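Local atomic coordinates of tRNA threonylcarbamoyladenosine dehydratase (Escherichia coli, PDB entry 4D79), a protein that catalyses the ATP-dependent dehydration of threonylcarbamoyladenosine at position 37 of tRNAs reading codons that begin with adenine, giving its cyclic form. Residues B[26-31]-B[259-264]; B[32-37]-B[120-125]; B[57-62]-B[88-93]. All coordinates share one frame; numbering follows the deposited sequence.

Overall arrangement
After helix 7-20 the chain enters helix 22-29, whose end meets the C-terminal helix 242-266 in contact 1; this closes a loop of more than two hundred residues, and the other two contacts nest inside it. Strand 32-36 follows directly and pairs with strand 124-127 in contact 2, closing a second loop. Within that loop lies contact 3, where strand 56-60 is covered by helix 85-96. Contacts 2 and 3 share one sheet, their strands 32-36 and 56-60 being neighbours, and both touch ATP. Contact 1 touches contact 2 chiefly through Met260, which packs on Ile33 and Tyr124, and through Ala31 beside Ser123, so helix 22-29 and the C-terminal helix are joined to the nucleotide-binding sheet.

Contact 1. Residues B[26-31]-B[259-264]; sequences QLFADA and KMMAKA
With CG anti to the backbone N (chi1 -179°), Leu27 sends its branch straight out from helix 22-29, whereas Phe28, its CG anti to the carbonyl carbon, swings its ring across so that the far end of the ring reaches helix 242-266. Met260 and Met261 also hold CG anti to the carbonyl carbon and bend only at chi3, which turns each methyl at the tip of an extended chain. One branch of Leu27 carries the middle of the contact: CD2 lies 3.8 Å from Met260 O and 4.1 Å from Met261 CG, and it also meets Ala264 CB at 4.3 Å. Alanine suits that last place because its short side chain lets the leucine methyl come close to the helix. On one flank CZ of Phe28 approaches Met261 SD at 3.8 Å, a Met-aromatic contact in which the sulfur stands oblique to the ring, 5.1 Å from its centroid. The bend of Met260 at chi3 (64°) points its methyl at Ala31, CE to CB 3.6 Å, and the long unbranched chain suits a methyl that must reach across to a small alanine. Ala31 lies in the loop after helix 22-29, and the grip throughout is apolar. Phe28 also stacks edge-to-face with Tyr20 of helix 7-20, against which Met261 packs too, while Met260 leans on Tyr124, so the C-terminal helix touches helices 7-20 and 22-29 and strand 124-127 of the sheet.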
loop_
_atom_site.group_PDB
_atom_site.type_symbol
_atom_site.label_atom_id
_atom_site.label_comp_id
_atom_site.label_asym_id
_atom_site.label_seq_id
_atom_site.Cartn_x
_atom_site.Cartn_y
_atom_site.Cartn_z
ATOM N N GLN B 26 -18.589 8.380 -11.511
ATOM C CA GLN B 26 -19.902 8.600 -10.914
ATOM C C GLN B 26 -20.349 7.388 -10.097
ATOM O O GLN B 26 -20.938 7.543 -9.021
ATOM C CB GLN B 26 -20.933 8.942 -11.996
ATOM C CG GLN B 26 -22.298 9.238 -11.422
ATOM C CD GLN B 26 -22.372 10.535 -10.674
ATOM O OE1 GLN B 26 -22.340 11.627 -11.262
ATOM N NE2 GLN B 26 -22.378 10.438 -9.366
ATOM N N LEU B 27 -20.069 6.177 -10.584
ATOM C CA LEU B 27 -20.396 4.975 -9.814
ATOM C C LEU B 27 -19.736 5.017 -8.443
ATOM O O LEU B 27 -20.362 4.685 -7.434
ATOM C CB LEU B 27 -19.938 3.721 -10.569
ATOM C CG LEU B 27 -20.209 2.364 -9.917
ATOM C CD1 LEU B 27 -21.719 2.054 -9.914
ATOM C CD2 LEU B 27 -19.432 1.286 -10.658
ATOM N N PHE B 28 -18.438 5.366 -8.409
ATOM C CA PHE B 28 -17.714 5.465 -7.154
ATOM C C PHE B 28 -18.292 6.567 -6.269
ATOM O O PHE B 28 -18.440 6.386 -5.041
ATOM C CB PHE B 28 -16.210 5.711 -7.398
ATOM C CG PHE B 28 -15.494 4.622 -8.196
ATOM C CD1 PHE B 28 -16.060 3.380 -8.417
ATOM C CD2 PHE B 28 -14.209 4.866 -8.724
ATOM C CE1 PHE B 28 -15.366 2.398 -9.151
ATOM C CE2 PHE B 28 -13.533 3.881 -9.449
ATOM C CZ PHE B 28 -14.118 2.654 -9.658
ATOM N N ALA B 29 -18.600 7.725 -6.852
ATOM C CA ALA B 29 -19.127 8.822 -6.040
ATOM C C ALA B 29 -20.469 8.452 -5.398
ATOM O O ALA B 29 -20.790 8.911 -4.296
ATOM C CB ALA B 29 -19.271 10.085 -6.885
ATOM N N ASP B 30 -21.248 7.625 -6.070
ATOM C CA ASP B 30 -22.565 7.192 -5.618
ATOM C C ASP B 30 -22.490 5.993 -4.680
ATOM O O ASP B 30 -23.523 5.589 -4.118
ATOM C CB ASP B 30 -23.421 6.787 -6.816
ATOM C CG ASP B 30 -23.881 7.944 -7.643
ATOM O OD1 ASP B 30 -23.906 9.049 -7.112
ATOM O OD2 ASP B 30 -24.328 7.731 -8.788
ATOM N N ALA B 31 -21.303 5.422 -4.496
ATOM C CA ALA B 31 -21.170 4.183 -3.734
ATOM C C ALA B 31 -21.053 4.468 -2.252
ATOM O O ALA B 31 -20.597 5.527 -1.825
ATOM C CB ALA B 31 -19.963 3.373 -4.195
ATOM N N LYS B 259 -15.346 -5.549 -9.337
ATOM C CA LYS B 259 -16.634 -6.240 -9.314
ATOM C C LYS B 259 -17.801 -5.262 -9.426
ATOM O O LYS B 259 -18.801 -5.574 -10.075
ATOM C CB LYS B 259 -16.723 -7.096 -8.058
ATOM C CG LYS B 259 -15.753 -8.213 -8.043
ATOM C CD LYS B 259 -15.932 -9.152 -9.205
ATOM C CE LYS B 259 -14.853 -10.229 -9.236
ATOM N NZ LYS B 259 -15.050 -11.091 -10.431
ATOM N N MET B 260 -17.699 -4.071 -8.811
ATOM C CA MET B 260 -18.755 -3.063 -8.948
ATOM C C MET B 260 -18.872 -2.586 -10.391
ATOM O O MET B 260 -19.978 -2.422 -10.919
ATOM C CB MET B 260 -18.473 -1.876 -8.032
ATOM C CG MET B 260 -18.557 -2.194 -6.608
ATOM S SD MET B 260 -17.839 -0.913 -5.563
ATOM C CE MET B 260 -18.951 0.409 -5.971
ATOM N N MET B 261 -17.739 -2.366 -11.050
ATOM C CA MET B 261 -17.762 -1.959 -12.448
ATOM C C MET B 261 -18.312 -3.072 -13.331
ATOM O O MET B 261 -19.151 -2.811 -14.209
ATOM C CB MET B 261 -16.359 -1.534 -12.895
ATOM C CG MET B 261 -15.958 -0.195 -12.340
ATOM S SD MET B 261 -14.251 0.256 -12.665
ATOM C CE MET B 261 -14.125 0.188 -14.446
ATOM N N ALA B 262 -17.930 -4.329 -13.055
ATOM C CA ALA B 262 -18.418 -5.430 -13.875
ATOM C C ALA B 262 -19.926 -5.584 -13.734
ATOM O O ALA B 262 -20.629 -5.861 -14.715
ATOM C CB ALA B 262 -17.719 -6.732 -13.513
ATOM N N LYS B 263 -20.426 -5.439 -12.510
ATOM C CA LYS B 263 -21.864 -5.554 -12.259
ATOM C C LYS B 263 -22.632 -4.446 -12.957
ATOM O O LYS B 263 -23.663 -4.700 -13.595
ATOM C CB LYS B 263 -22.127 -5.531 -10.757
ATOM C CG LYS B 263 -23.606 -5.793 -10.369
ATOM C CD LYS B 263 -23.801 -5.656 -8.869
ATOM C CE LYS B 263 -25.067 -6.348 -8.386
ATOM N NZ LYS B 263 -25.247 -6.164 -6.914
ATOM N N ALA B 264 -22.130 -3.211 -12.881
ATOM C CA ALA B 264 -22.818 -2.111 -13.552
ATOM C C ALA B 264 -22.868 -2.329 -15.058
ATOM O O ALA B 264 -23.911 -2.128 -15.683
ATOM C CB ALA B 264 -22.149 -0.792 -13.197
#

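Contact 2. Residues B[32-37]-B[120-125]. With ATP (adenosine-5'-triphosphate), chain K.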
loop_
_atom_site.group_PDB
_atom_site.type_symbol
_atom_site.label_atom_id
_atom_site.label_comp_id
_atom_site.label_asym_id
_atom_site.label_seq_id
_atom_site.Cartn_x
_atom_site.Cartn_y
_atom_site.Cartn_z
ATOM N N HIS B 32 -21.481 3.502 -1.463
ATOM C CA HIS B 32 -21.326 3.553 -0.019
ATOM C C HIS B 32 -20.665 2.242 0.371
ATOM O O HIS B 32 -21.288 1.178 0.261
ATOM C CB HIS B 32 -22.678 3.747 0.695
ATOM C CG HIS B 32 -22.530 4.036 2.159
ATOM N ND1 HIS B 32 -23.599 4.323 2.988
ATOM C CD2 HIS B 32 -21.422 4.069 2.945
ATOM C CE1 HIS B 32 -23.152 4.534 4.217
ATOM N NE2 HIS B 32 -21.829 4.395 4.215
ATOM N N ILE B 33 -19.407 2.308 0.815
ATOM C CA ILE B 33 -18.641 1.114 1.155
ATOM C C ILE B 33 -18.318 1.122 2.642
ATOM O O ILE B 33 -18.010 2.164 3.228
ATOM C CB ILE B 33 -17.382 0.996 0.274
ATOM C CG1 ILE B 33 -17.850 0.759 -1.164
ATOM C CG2 ILE B 33 -16.455 -0.139 0.773
ATOM C CD1 ILE B 33 -16.765 0.601 -2.177
ATOM N N CYS B 34 -18.471 -0.042 3.255
ATOM C CA CYS B 34 -18.250 -0.244 4.674
ATOM C C CYS B 34 -16.938 -0.985 4.851
ATOM O O CYS B 34 -16.729 -2.030 4.227
ATOM C CB CYS B 34 -19.419 -1.045 5.266
ATOM S SG CYS B 34 -19.319 -1.290 7.033
ATOM N N VAL B 35 -16.059 -0.445 5.689
ATOM C CA VAL B 35 -14.824 -1.125 6.091
ATOM C C VAL B 35 -14.989 -1.531 7.544
ATOM O O VAL B 35 -15.243 -0.689 8.416
ATOM C CB VAL B 35 -13.577 -0.255 5.891
ATOM C CG1 VAL B 35 -12.348 -1.044 6.215
ATOM C CG2 VAL B 35 -13.549 0.249 4.464
ATOM N N VAL B 36 -14.901 -2.825 7.798
ATOM C CA VAL B 36 -15.061 -3.356 9.147
ATOM C C VAL B 36 -13.675 -3.749 9.632
ATOM O O VAL B 36 -13.053 -4.677 9.099
ATOM C CB VAL B 36 -16.025 -4.549 9.227
ATOM C CG1 VAL B 36 -16.276 -4.898 10.682
ATOM C CG2 VAL B 36 -17.340 -4.272 8.548
ATOM N N GLY B 37 -13.216 -3.068 10.667
ATOM C CA GLY B 37 -11.862 -3.271 11.152
ATOM C C GLY B 37 -10.890 -2.291 10.514
ATOM O O GLY B 37 -10.553 -2.421 9.341
ATOM N N VAL B 120 -27.911 -0.607 6.243
ATOM C CA VAL B 120 -27.841 0.620 5.468
ATOM C C VAL B 120 -27.868 0.367 3.970
ATOM O O VAL B 120 -28.258 1.260 3.211
ATOM C CB VAL B 120 -26.550 1.384 5.847
ATOM C CG1 VAL B 120 -26.348 2.629 4.977
ATOM C CG2 VAL B 120 -26.551 1.745 7.323
ATOM N N GLY B 121 -27.509 -0.832 3.515
ATOM C CA GLY B 121 -27.488 -1.066 2.083
ATOM C C GLY B 121 -26.178 -0.632 1.445
ATOM O O GLY B 121 -26.127 0.327 0.674
ATOM N N TYR B 122 -25.104 -1.318 1.777
ATOM C CA TYR B 122 -23.790 -0.952 1.248
ATOM C C TYR B 122 -23.614 -1.442 -0.177
ATOM O O TYR B 122 -24.064 -2.536 -0.524
ATOM C CB TYR B 122 -22.703 -1.536 2.130
ATOM C CG TYR B 122 -22.738 -0.961 3.516
ATOM C CD1 TYR B 122 -22.480 0.384 3.737
ATOM C CD2 TYR B 122 -23.012 -1.760 4.605
ATOM C CE1 TYR B 122 -22.530 0.919 4.995
ATOM C CE2 TYR B 122 -23.049 -1.234 5.880
ATOM C CZ TYR B 122 -22.812 0.094 6.070
ATOM O OH TYR B 122 -22.851 0.608 7.340
ATOM N N SER B 123 -22.909 -0.643 -0.987
ATOM C CA SER B 123 -22.426 -1.120 -2.281
ATOM C C SER B 123 -21.433 -2.270 -2.139
ATOM O O SER B 123 -21.340 -3.120 -3.026
ATOM C CB SER B 123 -21.738 0.006 -3.053
ATOM O OG SER B 123 -22.481 1.202 -3.010
ATOM N N TYR B 124 -20.645 -2.278 -1.070
ATOM C CA TYR B 124 -19.637 -3.299 -0.846
ATOM C C TYR B 124 -19.259 -3.268 0.625
ATOM O O TYR B 124 -19.239 -2.206 1.247
ATOM C CB TYR B 124 -18.361 -3.079 -1.703
ATOM C CG TYR B 124 -17.988 -4.311 -2.514
ATOM C CD1 TYR B 124 -17.254 -5.367 -1.945
ATOM C CD2 TYR B 124 -18.373 -4.423 -3.824
ATOM C CE1 TYR B 124 -16.943 -6.491 -2.695
ATOM C CE2 TYR B 124 -18.086 -5.530 -4.565
ATOM C CZ TYR B 124 -17.348 -6.553 -4.007
ATOM O OH TYR B 124 -17.114 -7.652 -4.779
ATOM N N VAL B 125 -18.883 -4.427 1.152
ATOM C CA VAL B 125 -18.325 -4.544 2.496
ATOM C C VAL B 125 -16.903 -5.094 2.385
ATOM O O VAL B 125 -16.673 -6.108 1.726
ATOM C CB VAL B 125 -19.197 -5.438 3.401
ATOM C CG1 VAL B 125 -18.569 -5.582 4.792
ATOM C CG2 VAL B 125 -20.625 -4.836 3.523
HETATM P PG ATP K . -3.442 -5.342 18.431
HETATM O O1G ATP K . -2.025 -5.576 18.897
HETATM O O2G ATP K . -4.070 -4.071 18.950
HETATM O O3G ATP K . -4.316 -6.572 18.490
HETATM P PB ATP K . -4.495 -4.852 15.840
HETATM O O1B ATP K . -5.566 -5.883 16.121
HETATM O O2B ATP K . -4.820 -3.375 15.707
HETATM O O3B ATP K . -3.263 -5.055 16.859
HETATM P PA ATP K . -4.504 -5.707 13.156
HETATM O O1A ATP K . -4.752 -7.205 13.298
HETATM O O2A ATP K . -3.634 -5.215 12.030
HETATM O O3A ATP K . -3.737 -5.264 14.490
HETATM O "O5'" ATP K . -5.904 -4.879 13.167
HETATM C "C5'" ATP K . -7.208 -5.487 13.256
HETATM C "C4'" ATP K . -8.382 -4.517 13.448
HETATM O "O4'" ATP K . -9.687 -5.161 13.296
HETATM C "C3'" ATP K . -8.388 -3.884 14.834
HETATM O "O3'" ATP K . -8.384 -2.448 14.767
HETATM C "C2'" ATP K . -9.676 -4.380 15.462
HETATM O "O2'" ATP K . -10.221 -3.450 16.387
HETATM C "C1'" ATP K . -10.604 -4.614 14.281
HETATM N N9 ATP K . -11.783 -5.442 14.687
HETATM C C8 ATP K . -11.664 -6.621 15.350
HETATM N N7 ATP K . -12.871 -7.181 15.627
HETATM C C5 ATP K . -13.795 -6.346 15.143
HETATM C C6 ATP K . -15.262 -6.376 15.100
HETATM N N6 ATP K . -15.906 -7.400 15.662
HETATM N N1 ATP K . -15.921 -5.365 14.531
HETATM C C2 ATP K . -15.259 -4.315 13.993
HETATM N N3 ATP K . -13.911 -4.221 13.995
HETATM C C4 ATP K . -13.109 -5.194 14.536
#
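The side chain of Tyr122 sets out from CB, which lies 3.6 Å from His32 O, and chi1 of -64° places CG anti to the carbonyl carbon, laying the ring along strand 32-36. Cys34 CB sits over the centre of one face of the Tyr122 ring, 3.4 Å from its centroid, a CH-pi contact, with SG over the same face. At the ring's edge, Tyr122 CE1 lies over one face of the His32 imidazole, 3.6 Å from His32 NE2; the planes stand at 84°, an edge-to-face pair. At the tip, Tyr122 OH lies 4.0 Å from Cys34 SG and makes a weak hydrogen bond to Tyr117 O. An alanine here would remove the ring that meets Cys34 by its face and His32 by its edge, and would probably loosen the start of this strand pairing. Strands 32-36 and 124-127 run parallel, as neighbours do in the Rossmann-like fold of the HesA/MoeB/ThiF family, and Cys34 N bonds to Tyr124 O almost straight, at 168° and 3.1 Å. Ser123 closes the N-terminal end of strand 32-36 with two bonds: its OG accepts from His32 N at 2.9 Å, and its N donates to His32 O. His32 NE2 is hydrogen-bonded to Thr58 of the next strand. At the other end Val36 CG1 rests 3.5 Å from ATP C2, and Gly37, with positive phi and no CB, leaves room for the ribose O4'.

Contact 3. Residues B[57-62]-B[88-93]; sequences ITLIDM and VMAERI. With ATP (adenosine-5'-triphosphate), chain K.
Leu59 forms the tight part of this contact: its CG stands anti to the carbonyl carbon (chi1 -53°), and the single methyl CD1 presses against helix 85-96, 3.7 Å from Ala90 N and 3.8 Å from Met89 CB. Leu59 CD1 also meets Ile93 CD1 at 4.0 Å, one helical turn on. Ala90 is small enough to let the leucine tip come down to the helix backbone, and Met89, crossing Leu59 at about a right angle, bends at chi2 so that its sulfur turns away. Packing loosens beyond this point, where Ile57 and Ile93 meet only tip to tip, CD1 to CD1 at 4.3 Å. The helical segment 88-93 runs nearly antiparallel to strand residues 57-60 (162° between their directions), covering one side of the mainly parallel sheet as in a Rossmann-type fold. Glu91 is exposed to solvent, while Arg92 leads to the subunit interface, forming a salt bridge with Glu47 and a hydrogen bond from NH2 to Ile74 O of the second subunit. At the strand's end the polar work begins: Asp61 receives both ribose hydroxyls of ATP, O2' on OD1 at 2.6 Å and O3' on OD2 at 2.7 Å, while the backbone amides of Asp63 and Ile38 hold the carboxylate from the protein side.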
loop_
_atom_site.group_PDB
_atom_site.type_symbol
_atom_site.label_atom_id
_atom_site.label_comp_id
_atom_site.label_asym_id
_atom_site.label_seq_id
_atom_site.Cartn_x
_atom_site.Cartn_y
_atom_site.Cartn_z
ATOM N N ILE B 57 -18.356 6.434 2.984
ATOM C CA ILE B 57 -17.575 5.386 3.606
ATOM C C ILE B 57 -18.058 5.249 5.036
ATOM O O ILE B 57 -18.161 6.248 5.756
ATOM C CB ILE B 57 -16.056 5.700 3.562
ATOM C CG1 ILE B 57 -15.579 5.769 2.108
ATOM C CG2 ILE B 57 -15.260 4.656 4.330
ATOM C CD1 ILE B 57 -14.167 6.370 1.946
ATOM N N THR B 58 -18.328 4.017 5.461
ATOM C CA THR B 58 -18.565 3.711 6.863
ATOM C C THR B 58 -17.378 2.930 7.432
ATOM O O THR B 58 -16.843 2.015 6.791
ATOM C CB THR B 58 -19.868 2.917 7.042
ATOM O OG1 THR B 58 -20.982 3.728 6.619
ATOM C CG2 THR B 58 -20.056 2.466 8.514
ATOM N N LEU B 59 -16.947 3.322 8.634
ATOM C CA LEU B 59 -15.831 2.701 9.330
ATOM C C LEU B 59 -16.354 2.103 10.623
ATOM O O LEU B 59 -16.916 2.825 11.453
ATOM C CB LEU B 59 -14.733 3.721 9.648
ATOM C CG LEU B 59 -14.214 4.550 8.489
ATOM C CD1 LEU B 59 -13.136 5.548 8.933
ATOM C CD2 LEU B 59 -13.700 3.653 7.389
ATOM N N ILE B 60 -16.140 0.806 10.816
ATOM C CA ILE B 60 -16.616 0.120 12.024
ATOM C C ILE B 60 -15.418 -0.442 12.782
ATOM O O ILE B 60 -14.758 -1.374 12.315
ATOM C CB ILE B 60 -17.631 -0.988 11.715
ATOM C CG1 ILE B 60 -18.716 -0.450 10.797
ATOM C CG2 ILE B 60 -18.223 -1.521 13.051
ATOM C CD1 ILE B 60 -19.923 -1.373 10.614
ATOM N N ASP B 61 -15.190 0.089 13.981
ATOM C CA ASP B 61 -14.135 -0.352 14.891
ATOM C C ASP B 61 -14.378 0.350 16.221
ATOM O O ASP B 61 -14.800 1.501 16.233
ATOM C CB ASP B 61 -12.744 0.007 14.344
ATOM C CG ASP B 61 -11.632 -0.900 14.854
ATOM O OD1 ASP B 61 -11.651 -1.314 16.033
ATOM O OD2 ASP B 61 -10.722 -1.197 14.053
ATOM N N MET B 62 -14.069 -0.312 17.346
ATOM C CA MET B 62 -14.088 0.435 18.607
ATOM C C MET B 62 -12.727 0.462 19.280
ATOM O O MET B 62 -12.623 0.907 20.435
ATOM C CB MET B 62 -15.180 -0.079 19.567
ATOM C CG MET B 62 -15.022 -1.432 20.159
ATOM S SD MET B 62 -16.449 -1.889 21.186
ATOM C CE MET B 62 -16.767 -0.375 22.084
ATOM N N VAL B 88 -10.122 8.787 14.145
ATOM C CA VAL B 88 -8.895 9.322 13.556
ATOM C C VAL B 88 -8.904 9.142 12.043
ATOM O O VAL B 88 -8.572 10.061 11.278
ATOM C CB VAL B 88 -7.669 8.634 14.190
ATOM C CG1 VAL B 88 -6.373 8.990 13.428
ATOM C CG2 VAL B 88 -7.535 9.024 15.636
ATOM N N MET B 89 -9.269 7.940 11.593
ATOM C CA MET B 89 -9.313 7.658 10.171
ATOM C C MET B 89 -10.412 8.463 9.478
ATOM O O MET B 89 -10.228 8.920 8.343
ATOM C CB MET B 89 -9.509 6.160 9.962
ATOM C CG MET B 89 -9.159 5.687 8.590
ATOM S SD MET B 89 -7.409 5.916 8.208
ATOM C CE MET B 89 -7.487 6.312 6.483
ATOM N N ALA B 90 -11.545 8.686 10.143
ATOM C CA ALA B 90 -12.598 9.499 9.534
ATOM C C ALA B 90 -12.138 10.937 9.315
ATOM O O ALA B 90 -12.434 11.542 8.281
ATOM C CB ALA B 90 -13.853 9.493 10.393
ATOM N N GLU B 91 -11.433 11.513 10.294
ATOM C CA GLU B 91 -10.935 12.874 10.134
ATOM C C GLU B 91 -9.932 12.961 8.996
ATOM O O GLU B 91 -9.871 13.970 8.276
ATOM C CB GLU B 91 -10.297 13.373 11.429
ATOM C CG GLU B 91 -9.927 14.836 11.335
ATOM C CD GLU B 91 -11.135 15.710 11.020
ATOM O OE1 GLU B 91 -12.267 15.335 11.415
ATOM O OE2 GLU B 91 -10.956 16.739 10.332
ATOM N N ARG B 92 -9.104 11.930 8.842
ATOM C CA ARG B 92 -8.186 11.892 7.719
ATOM C C ARG B 92 -8.934 11.848 6.391
ATOM O O ARG B 92 -8.554 12.544 5.436
ATOM C CB ARG B 92 -7.268 10.691 7.855
ATOM C CG ARG B 92 -6.210 10.661 6.802
ATOM C CD ARG B 92 -5.195 9.538 7.047
ATOM N NE ARG B 92 -4.439 9.337 5.833
ATOM C CZ ARG B 92 -3.398 10.083 5.477
ATOM N NH1 ARG B 92 -2.962 11.060 6.277
ATOM N NH2 ARG B 92 -2.815 9.857 4.313
ATOM N N ILE B 93 -9.986 11.025 6.302
ATOM C CA ILE B 93 -10.747 10.927 5.057
ATOM C C ILE B 93 -11.358 12.276 4.700
ATOM O O ILE B 93 -11.394 12.662 3.522
ATOM C CB ILE B 93 -11.807 9.814 5.160
ATOM C CG1 ILE B 93 -11.088 8.458 5.161
ATOM C CG2 ILE B 93 -12.808 9.930 4.013
ATOM C CD1 ILE B 93 -11.970 7.296 5.483
HETATM P PG ATP K . -3.442 -5.342 18.431
HETATM O O1G ATP K . -2.025 -5.576 18.897
HETATM O O2G ATP K . -4.070 -4.071 18.950
HETATM O O3G ATP K . -4.316 -6.572 18.490
HETATM P PB ATP K . -4.495 -4.852 15.840
HETATM O O1B ATP K . -5.566 -5.883 16.121
HETATM O O2B ATP K . -4.820 -3.375 15.707
HETATM O O3B ATP K . -3.263 -5.055 16.859
HETATM P PA ATP K . -4.504 -5.707 13.156
HETATM O O1A ATP K . -4.752 -7.205 13.298
HETATM O O2A ATP K . -3.634 -5.215 12.030
HETATM O O3A ATP K . -3.737 -5.264 14.490
HETATM O "O5'" ATP K . -5.904 -4.879 13.167
HETATM C "C5'" ATP K . -7.208 -5.487 13.256
HETATM C "C4'" ATP K . -8.382 -4.517 13.448
HETATM O "O4'" ATP K . -9.687 -5.161 13.296
HETATM C "C3'" ATP K . -8.388 -3.884 14.834
HETATM O "O3'" ATP K . -8.384 -2.448 14.767
HETATM C "C2'" ATP K . -9.676 -4.380 15.462
HETATM O "O2'" ATP K . -10.221 -3.450 16.387
HETATM C "C1'" ATP K . -10.604 -4.614 14.281
HETATM N N9 ATP K . -11.783 -5.442 14.687
HETATM C C8 ATP K . -11.664 -6.621 15.350
HETATM N N7 ATP K . -12.871 -7.181 15.627
HETATM C C5 ATP K . -13.795 -6.346 15.143
HETATM C C6 ATP K . -15.262 -6.376 15.100
HETATM N N6 ATP K . -15.906 -7.400 15.662
HETATM N N1 ATP K . -15.921 -5.365 14.531
HETATM C C2 ATP K . -15.259 -4.315 13.993
HETATM N N3 ATP K . -13.911 -4.221 13.995
HETATM C C4 ATP K . -13.109 -5.194 14.536
#